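Local coordinates for Myo-inositol-1-phosphate synthase-related protein (PDB 3CIN) that is related to the myo-inositol-1-phosphate synthases and binds nicotinamide-adenine-dinucleotide in a pocket of a Rossmann-type fold, at residues D135-V140 and L342-L347; E211-V216 and K350-V355; K301-I306 and M321-I326. One frame throughout, in Å; residues are numbered along the deposited sequence.

Contact 1: residues D135-V140 and L342-L347; sequences DPDVIV and LGKIAL
Asp137, just before strand 138-141, and Val138, its first residue, face Gly343 and Lys344 on helix 328-348, with CA of Val138 lying 6.5 Å from CA of Gly343. The helix here lies against the parallel sheet of a Rossmann-type domain, and the 201 residues that lie between the segments make this a long-range strand-to-helix packing. No hydrogen bond crosses the contact, and the buried surface is modest, 180 Å² in all; the helical turn keeps its own bonds, Ala346 N to Leu342 O and Leu347 N to Gly343 O.

Gly343 has no side chain to stand between the helix and Val138: a CB there would point at the valine and crowd CG2, which instead meets backbone, 4.1 Å from Lys344 N. CG2 gets there because it stands anti to the carbonyl carbon of Val138, while CG1 is anti to the backbone N (chi1 -178°).

The largest share of the surface comes from Asp137 and Lys344, whose side chains run across one another at a slant. It is the aliphatic part of the lysine that touches: CD and CE rest against the carboxylate, and the bends at chi2 and chi4 carry NZ past it, 4.8 Å from Asp137 OD1, to a salt bridge with Asp348. The charges may still attract at that distance. The carboxylate is itself fixed by Lys15 N on OD2 and by Arg186, which makes a salt bridge to OD1, so strand 14-19 and helix 171-186 both hold it. Leu347 reaches the same group from the next turn of the helix, its CD2 4.0 Å from Asp137 OD1, whereas the lysine comes nearer, with CE 3.5 Å from that oxygen.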
loop_
_atom_site.group_PDB
_atom_site.type_symbol
_atom_site.label_atom_id
_atom_site.label_comp_id
_atom_site.label_asym_id
_atom_site.label_seq_id
_atom_site.Cartn_x
_atom_site.Cartn_y
_atom_site.Cartn_z
ATOM N N ASP A 135 20.804 36.635 -24.639
ATOM C CA ASP A 135 19.526 37.346 -24.621
ATOM C C ASP A 135 18.300 36.573 -24.138
ATOM O O ASP A 135 17.203 36.704 -24.711
ATOM C CB ASP A 135 19.231 37.905 -26.000
ATOM C CG ASP A 135 18.114 38.892 -25.976
ATOM O OD1 ASP A 135 18.081 39.676 -25.010
ATOM O OD2 ASP A 135 17.250 38.891 -26.900
ATOM N N PRO A 136 18.433 35.793 -23.039
ATOM C CA PRO A 136 17.229 35.088 -22.592
ATOM C C PRO A 136 16.149 35.985 -22.046
ATOM O O PRO A 136 16.451 37.014 -21.428
ATOM C CB PRO A 136 17.738 34.227 -21.429
ATOM C CG PRO A 136 18.928 35.004 -20.895
ATOM C CD PRO A 136 19.576 35.519 -22.165
ATOM N N ASP A 137 14.898 35.559 -22.234
ATOM C CA ASP A 137 13.743 36.143 -21.523
ATOM C C ASP A 137 13.635 35.513 -20.127
ATOM O O ASP A 137 13.224 36.200 -19.168
ATOM C CB ASP A 137 12.446 35.817 -22.296
ATOM C CG ASP A 137 12.394 36.466 -23.652
ATOM O OD1 ASP A 137 12.338 37.694 -23.656
ATOM O OD2 ASP A 137 12.370 35.782 -24.708
ATOM N N VAL A 138 13.917 34.211 -20.051
ATOM C CA VAL A 138 13.668 33.431 -18.839
ATOM C C VAL A 138 14.900 32.639 -18.463
ATOM O O VAL A 138 15.479 31.921 -19.309
ATOM C CB VAL A 138 12.441 32.515 -18.959
ATOM C CG1 VAL A 138 12.196 31.760 -17.634
ATOM C CG2 VAL A 138 11.198 33.322 -19.386
ATOM N N ILE A 139 15.325 32.751 -17.212
ATOM C CA ILE A 139 16.450 31.982 -16.679
ATOM C C ILE A 139 15.874 30.955 -15.731
ATOM O O ILE A 139 15.144 31.341 -14.818
ATOM C CB ILE A 139 17.469 32.901 -15.952
ATOM C CG1 ILE A 139 18.093 33.877 -16.941
ATOM C CG2 ILE A 139 18.620 32.075 -15.249
ATOM C CD1 ILE A 139 18.785 35.012 -16.254
ATOM N N VAL A 140 16.201 29.681 -15.958
ATOM C CA VAL A 140 15.681 28.561 -15.160
ATOM C C VAL A 140 16.774 27.968 -14.289
ATOM O O VAL A 140 17.826 27.580 -14.810
ATOM C CB VAL A 140 15.064 27.463 -16.078
ATOM C CG1 VAL A 140 14.674 26.207 -15.292
ATOM C CG2 VAL A 140 13.787 28.007 -16.808
ATOM N N LEU A 342 4.675 31.120 -19.006
ATOM C CA LEU A 342 4.087 32.039 -18.047
ATOM C C LEU A 342 5.066 33.142 -17.630
ATOM O O LEU A 342 4.651 34.271 -17.298
ATOM C CB LEU A 342 3.632 31.279 -16.807
ATOM C CG LEU A 342 2.485 30.282 -16.960
ATOM C CD1 LEU A 342 2.337 29.424 -15.678
ATOM C CD2 LEU A 342 1.169 30.974 -17.340
ATOM N N GLY A 343 6.352 32.839 -17.593
ATOM C CA GLY A 343 7.345 33.876 -17.264
ATOM C C GLY A 343 7.372 34.968 -18.319
ATOM O O GLY A 343 7.485 36.141 -17.998
ATOM N N LYS A 344 7.301 34.580 -19.582
ATOM C CA LYS A 344 7.241 35.575 -20.680
ATOM C C LYS A 344 5.960 36.426 -20.618
ATOM O O LYS A 344 5.991 37.626 -20.868
ATOM C CB LYS A 344 7.380 34.853 -22.007
ATOM C CG LYS A 344 7.437 35.728 -23.227
ATOM C CD LYS A 344 8.644 36.652 -23.175
ATOM C CE LYS A 344 8.962 37.302 -24.505
ATOM N NZ LYS A 344 7.767 37.837 -25.196
ATOM N N ILE A 345 4.803 35.828 -20.278
ATOM C CA ILE A 345 3.598 36.605 -20.053
ATOM C C ILE A 345 3.758 37.609 -18.903
ATOM O O ILE A 345 3.389 38.788 -19.018
ATOM C CB ILE A 345 2.354 35.683 -19.784
ATOM C CG1 ILE A 345 1.983 34.905 -21.072
ATOM C CG2 ILE A 345 1.169 36.491 -19.325
ATOM C CD1 ILE A 345 1.070 33.678 -20.831
ATOM N N ALA A 346 4.308 37.156 -17.774
ATOM C CA ALA A 346 4.507 38.057 -16.642
ATOM C C ALA A 346 5.455 39.185 -16.978
ATOM O O ALA A 346 5.240 40.340 -16.600
ATOM C CB ALA A 346 4.975 37.306 -15.417
ATOM N N LEU A 347 6.491 38.847 -17.717
ATOM C CA LEU A 347 7.441 39.866 -18.225
ATOM C C LEU A 347 6.767 40.849 -19.152
ATOM O O LEU A 347 6.945 42.084 -18.995
ATOM C CB LEU A 347 8.632 39.166 -18.890
ATOM C CG LEU A 347 9.571 40.044 -19.696
ATOM C CD1 LEU A 347 10.204 41.057 -18.754
ATOM C CD2 LEU A 347 10.625 39.132 -20.313
#

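Contact 2: residues E211-V216 and K350-V355; sequences ENNLVV and KEFGTV
Val215 and Val216 pair with Gly353 and Thr354 in a parallel ladder, in which Gly353 is bonded to Leu214 and Val216, the neighbours of Val215. Gly353 N gives a nearly straight bond to Leu214 O (3.0 Å, 170° at the hydrogen), and Gly353 O receives Val216 N at 2.8 Å. With a positive phi of 100°, Gly353 adopts backbone angles at which a CB would jam against the preceding carbonyl oxygen.

One side-chain bond extends the ladder. Thr354 OG1 donates to Val216 O over 2.7 Å, from above the carbonyl plane, and the hydroxyl is also hydrogen-bonded to Asn359.

The aromatic contact is a CH-pi interaction: CA of Asn213 sits over the centre of the Phe352 ring, 3.5 Å from its centroid and 6° off the normal. Lys350 O lies over the opposite face, offset toward the rim.

Apolar contacts gather at Val215. Its CG2, anti to the carbonyl carbon, meets Phe352 CD1 at 3.7 Å, while CG1 touches Val355 CG2 at 3.8 Å. Ala346 of helix 328-348 packs on the same valine. Together these contacts add strand 353-354 as an outermost parallel strand, within this chain, of the Rossmann-type sheet.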
loop_
_atom_site.group_PDB
_atom_site.type_symbol
_atom_site.label_atom_id
_atom_site.label_comp_id
_atom_site.label_asym_id
_atom_site.label_seq_id
_atom_site.Cartn_x
_atom_site.Cartn_y
_atom_site.Cartn_z
ATOM N N GLU A 211 12.906 46.069 -8.078
ATOM C CA GLU A 211 13.656 47.280 -8.422
ATOM C C GLU A 211 14.411 47.165 -9.720
ATOM O O GLU A 211 14.859 48.197 -10.237
ATOM C CB GLU A 211 14.639 47.645 -7.327
ATOM C CG GLU A 211 13.908 48.223 -6.139
ATOM C CD GLU A 211 14.756 48.298 -4.895
ATOM O OE1 GLU A 211 15.981 48.064 -5.008
ATOM O OE2 GLU A 211 14.175 48.595 -3.813
ATOM N N ASN A 212 14.603 45.932 -10.227
ATOM C CA ASN A 212 15.461 45.688 -11.366
ATOM C C ASN A 212 14.820 45.024 -12.594
ATOM O O ASN A 212 15.507 44.442 -13.448
ATOM C CB ASN A 212 16.697 44.938 -10.893
ATOM C CG ASN A 212 17.631 45.825 -10.119
ATOM O OD1 ASN A 212 18.275 46.723 -10.703
ATOM N ND2 ASN A 212 17.610 45.712 -8.811
ATOM N N ASN A 213 13.507 45.132 -12.678
ATOM C CA ASN A 213 12.739 44.613 -13.809
ATOM C C ASN A 213 12.843 43.099 -13.957
ATOM O O ASN A 213 12.925 42.566 -15.067
ATOM C CB ASN A 213 13.085 45.355 -15.073
ATOM C CG ASN A 213 12.638 46.786 -15.010
ATOM O OD1 ASN A 213 11.812 47.141 -14.158
ATOM N ND2 ASN A 213 13.170 47.617 -15.903
ATOM N N LEU A 214 12.845 42.420 -12.820
ATOM C CA LEU A 214 12.884 40.983 -12.793
ATOM C C LEU A 214 11.630 40.347 -12.193
ATOM O O LEU A 214 11.167 40.749 -11.121
ATOM C CB LEU A 214 14.142 40.490 -12.043
ATOM C CG LEU A 214 14.361 38.971 -11.998
ATOM C CD1 LEU A 214 14.855 38.402 -13.314
ATOM C CD2 LEU A 214 15.338 38.600 -10.864
ATOM N N VAL A 215 11.079 39.388 -12.929
ATOM C CA VAL A 215 9.977 38.537 -12.450
ATOM C C VAL A 215 10.604 37.286 -11.843
ATOM O O VAL A 215 11.487 36.654 -12.424
ATOM C CB VAL A 215 9.042 38.088 -13.615
ATOM C CG1 VAL A 215 7.841 37.307 -13.061
ATOM C CG2 VAL A 215 8.559 39.256 -14.404
ATOM N N VAL A 216 10.096 36.881 -10.691
ATOM C CA VAL A 216 10.599 35.724 -10.025
ATOM C C VAL A 216 9.448 34.754 -9.789
ATOM O O VAL A 216 8.420 35.157 -9.261
ATOM C CB VAL A 216 11.252 36.094 -8.683
ATOM C CG1 VAL A 216 11.596 34.854 -7.904
ATOM C CG2 VAL A 216 12.559 36.890 -8.927
ATOM N N LYS A 350 4.940 43.304 -17.320
ATOM C CA LYS A 350 5.760 44.026 -16.337
ATOM C C LYS A 350 5.400 43.718 -14.881
ATOM O O LYS A 350 5.424 44.580 -14.028
ATOM C CB LYS A 350 5.776 45.539 -16.624
ATOM C CG LYS A 350 6.124 45.834 -18.061
ATOM C CD LYS A 350 6.534 47.263 -18.275
ATOM C CE LYS A 350 6.387 47.661 -19.726
ATOM N NZ LYS A 350 6.904 46.628 -20.644
ATOM N N GLU A 351 5.105 42.458 -14.581
ATOM C CA GLU A 351 4.709 42.100 -13.211
ATOM C C GLU A 351 5.975 41.689 -12.429
ATOM O O GLU A 351 6.160 40.509 -12.085
ATOM C CB GLU A 351 3.698 40.934 -13.198
ATOM C CG GLU A 351 2.358 41.250 -13.853
ATOM C CD GLU A 351 1.260 40.254 -13.443
ATOM O OE1 GLU A 351 1.525 39.384 -12.574
ATOM O OE2 GLU A 351 0.119 40.372 -13.976
ATOM N N PHE A 352 6.817 42.664 -12.112
ATOM C CA PHE A 352 8.077 42.406 -11.452
ATOM C C PHE A 352 7.903 42.144 -9.958
ATOM O O PHE A 352 6.957 42.618 -9.327
ATOM C CB PHE A 352 9.063 43.518 -11.744
ATOM C CG PHE A 352 9.189 43.843 -13.210
ATOM C CD1 PHE A 352 9.534 42.855 -14.138
ATOM C CD2 PHE A 352 8.971 45.122 -13.660
ATOM C CE1 PHE A 352 9.667 43.175 -15.486
ATOM C CE2 PHE A 352 9.105 45.448 -15.004
ATOM C CZ PHE A 352 9.441 44.480 -15.910
ATOM N N GLY A 353 8.864 41.443 -9.391
ATOM C CA GLY A 353 8.757 40.901 -8.034
ATOM C C GLY A 353 8.384 39.455 -8.166
ATOM O O GLY A 353 8.788 38.794 -9.110
ATOM N N THR A 354 7.579 38.942 -7.264
ATOM C CA THR A 354 7.176 37.504 -7.430
ATOM C C THR A 354 5.681 37.429 -7.703
ATOM O O THR A 354 4.943 38.386 -7.419
ATOM C CB THR A 354 7.645 36.583 -6.282
ATOM O OG1 THR A 354 7.621 35.220 -6.733
ATOM C CG2 THR A 354 6.849 36.722 -5.046
ATOM N N VAL A 355 5.237 36.359 -8.341
ATOM C CA VAL A 355 3.840 36.258 -8.798
ATOM C C VAL A 355 3.156 35.051 -8.081
ATOM O O VAL A 355 3.181 33.932 -8.549
ATOM C CB VAL A 355 3.795 36.103 -10.346
ATOM C CG1 VAL A 355 2.364 36.047 -10.869
ATOM C CG2 VAL A 355 4.595 37.260 -11.020
#

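Contact 3: residues K301-I306 and M321-I326; sequences KKFIAI and MINGRI
Ile304 and Ile306 pair with Gly324 and Ile322 in a regular antiparallel ladder, the strand axes 4.6 Å apart and their directions 169° from each other. Paired backbone bonds link each couple, as they do Lys302 and Ile326.

Packing is close on the isoleucine face. Ile304 CG1 stands between its backbone N and carbonyl carbon (chi1 70°) and lies over Gly324, 3.6 Å from Gly324 N, where a CB on the glycine would be tight. Further along, Ile304 CG2 meets Ile326 CD1 at 3.8 Å. Helix 225-238 covers Ile304 and Ile306.

The looser side is limited to the partly exposed Lys301, whose extended chain crosses Arg325 at about a right angle. The buried Arg325, by contrast, bends at chi2 and chi3 toward the backbone of Lys301 and Lys302 and is gripped there. Its NH2 holds Lys301 O at 2.8 Å, near the guanidinium plane, and its NE reaches Lys302 O at 3.3 Å from above the carbonyl plane, an oxygen already taken by Ile326 N. NH1 forms salt bridges with Glu319 and Glu309 of the third subunit.

This is a beta hairpin at a subunit interface: residues 321-325 pair antiparallel with a strand of the second subunit, continuing the sheet across it.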
loop_
_atom_site.group_PDB
_atom_site.type_symbol
_atom_site.label_atom_id
_atom_site.label_comp_id
_atom_site.label_asym_id
_atom_site.label_seq_id
_atom_site.Cartn_x
_atom_site.Cartn_y
_atom_site.Cartn_z
ATOM N N LYS A 301 13.108 7.262 -10.655
ATOM C CA LYS A 301 11.722 6.936 -10.280
ATOM C C LYS A 301 11.580 6.680 -8.770
ATOM O O LYS A 301 11.833 5.567 -8.334
ATOM C CB LYS A 301 11.211 5.756 -11.091
ATOM C CG LYS A 301 9.650 5.610 -11.168
ATOM C CD LYS A 301 9.207 4.454 -12.137
ATOM C CE LYS A 301 7.651 4.439 -12.265
ATOM N NZ LYS A 301 7.101 3.261 -13.011
ATOM N N LYS A 302 11.118 7.705 -8.070
ATOM C CA LYS A 302 11.006 7.715 -6.601
ATOM C C LYS A 302 10.026 6.692 -6.140
ATOM O O LYS A 302 9.070 6.401 -6.854
ATOM C CB LYS A 302 10.505 9.076 -6.103
ATOM C CG LYS A 302 11.473 10.160 -6.111
ATOM C CD LYS A 302 10.902 11.256 -5.227
ATOM C CE LYS A 302 11.819 12.419 -5.080
ATOM N NZ LYS A 302 11.011 13.618 -4.771
ATOM N N PHE A 303 10.278 6.094 -4.968
ATOM C CA PHE A 303 9.256 5.363 -4.248
ATOM C C PHE A 303 8.780 6.305 -3.161
ATOM O O PHE A 303 9.588 6.912 -2.476
ATOM C CB PHE A 303 9.773 4.088 -3.618
ATOM C CG PHE A 303 8.798 3.444 -2.689
ATOM C CD1 PHE A 303 7.604 2.883 -3.158
ATOM C CD2 PHE A 303 9.062 3.389 -1.308
ATOM C CE1 PHE A 303 6.701 2.286 -2.279
ATOM C CE2 PHE A 303 8.170 2.763 -0.427
ATOM C CZ PHE A 303 6.959 2.239 -0.913
ATOM N N ILE A 304 7.472 6.430 -3.011
ATOM C CA ILE A 304 6.880 7.230 -1.939
ATOM C C ILE A 304 5.929 6.363 -1.111
ATOM O O ILE A 304 5.276 5.456 -1.604
ATOM C CB ILE A 304 6.182 8.517 -2.496
ATOM C CG1 ILE A 304 4.910 8.213 -3.270
ATOM C CG2 ILE A 304 7.154 9.384 -3.397
ATOM C CD1 ILE A 304 4.006 9.443 -3.485
ATOM N N ALA A 305 5.800 6.693 0.190
ATOM C CA ALA A 305 4.855 6.028 1.070
ATOM C C ALA A 305 4.313 7.092 2.001
ATOM O O ALA A 305 5.054 7.877 2.526
ATOM C CB ALA A 305 5.487 4.857 1.819
ATOM N N ILE A 306 2.998 7.183 2.149
ATOM C CA ILE A 306 2.379 8.229 2.978
ATOM C C ILE A 306 1.368 7.508 3.875
ATOM O O ILE A 306 0.638 6.663 3.428
ATOM C CB ILE A 306 1.657 9.282 2.112
ATOM C CG1 ILE A 306 2.561 10.125 1.212
ATOM C CG2 ILE A 306 0.872 10.324 2.928
ATOM C CD1 ILE A 306 1.881 10.684 -0.035
ATOM N N MET A 321 -3.145 4.715 3.574
ATOM C CA MET A 321 -1.714 4.444 3.225
ATOM C C MET A 321 -1.584 4.623 1.690
ATOM O O MET A 321 -2.212 3.851 0.970
ATOM C CB MET A 321 -1.215 3.065 3.667
ATOM C CG MET A 321 -1.630 2.616 5.130
ATOM S SD MET A 321 -1.180 1.033 5.896
ATOM C CE MET A 321 -1.848 1.260 7.552
ATOM N N ILE A 322 -0.842 5.623 1.205
ATOM C CA ILE A 322 -0.636 5.899 -0.221
ATOM C C ILE A 322 0.788 5.440 -0.588
ATOM O O ILE A 322 1.732 5.829 0.085
ATOM C CB ILE A 322 -0.731 7.336 -0.548
ATOM C CG1 ILE A 322 -2.163 7.858 -0.276
ATOM C CG2 ILE A 322 -0.300 7.646 -1.964
ATOM C CD1 ILE A 322 -2.378 8.382 1.127
ATOM N N ASN A 323 0.940 4.635 -1.622
ATOM C CA ASN A 323 2.283 4.281 -2.093
ATOM C C ASN A 323 2.374 4.739 -3.534
ATOM O O ASN A 323 1.389 4.809 -4.219
ATOM C CB ASN A 323 2.533 2.787 -2.187
ATOM C CG ASN A 323 2.690 2.098 -0.854
ATOM O OD1 ASN A 323 3.098 2.691 0.146
ATOM N ND2 ASN A 323 2.373 0.823 -0.843
ATOM N N GLY A 324 3.557 4.995 -4.032
ATOM C CA GLY A 324 3.621 5.404 -5.449
ATOM C C GLY A 324 4.990 5.186 -5.996
ATOM O O GLY A 324 5.960 5.091 -5.240
ATOM N N ARG A 325 5.065 5.108 -7.318
ATOM C CA ARG A 325 6.346 5.182 -8.019
ATOM C C ARG A 325 6.144 6.299 -8.990
ATOM O O ARG A 325 5.320 6.169 -9.905
ATOM C CB ARG A 325 6.601 3.911 -8.778
ATOM C CG ARG A 325 6.891 2.740 -7.908
ATOM C CD ARG A 325 8.253 2.902 -7.135
ATOM N NE ARG A 325 9.481 3.287 -7.859
ATOM C CZ ARG A 325 10.302 2.464 -8.532
ATOM N NH1 ARG A 325 9.993 1.204 -8.679
ATOM N NH2 ARG A 325 11.428 2.889 -9.084
ATOM N N ILE A 326 6.929 7.327 -8.835
ATOM C CA ILE A 326 6.797 8.552 -9.625
ATOM C C ILE A 326 8.135 8.999 -10.249
ATOM O O ILE A 326 9.169 9.092 -9.585
ATOM C CB ILE A 326 6.103 9.645 -8.845
ATOM C CG1 ILE A 326 6.800 9.972 -7.547
ATOM C CG2 ILE A 326 4.672 9.209 -8.386
ATOM C CD1 ILE A 326 5.908 10.838 -6.686
#

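In the fold
Contacts 1 and 2 both reach the parallel Rossmann-type sheet, with centres 10 Å apart, whereas contact 3 lies in the mixed sheet on the opposite side of the chain's centre, 33 and 36 Å from their centres. Along the chain the first two alternate: 135-140, 211-216, 342-347, 350-355. Both halves of contact 3 fall between 211-216 and 342-347. Helix 328-348 follows strand 317-327 and leads into strand 353-354, thereby running from the hairpin back to the parallel sheet. Contacts 1 and 2 touch directly, through a probable hydrogen bond of 2.9 Å between Ala346 O and Glu351 N. The chain thus leaves the dinucleotide-binding fold, builds the sheet shared between subunits, and returns to finish the first sheet.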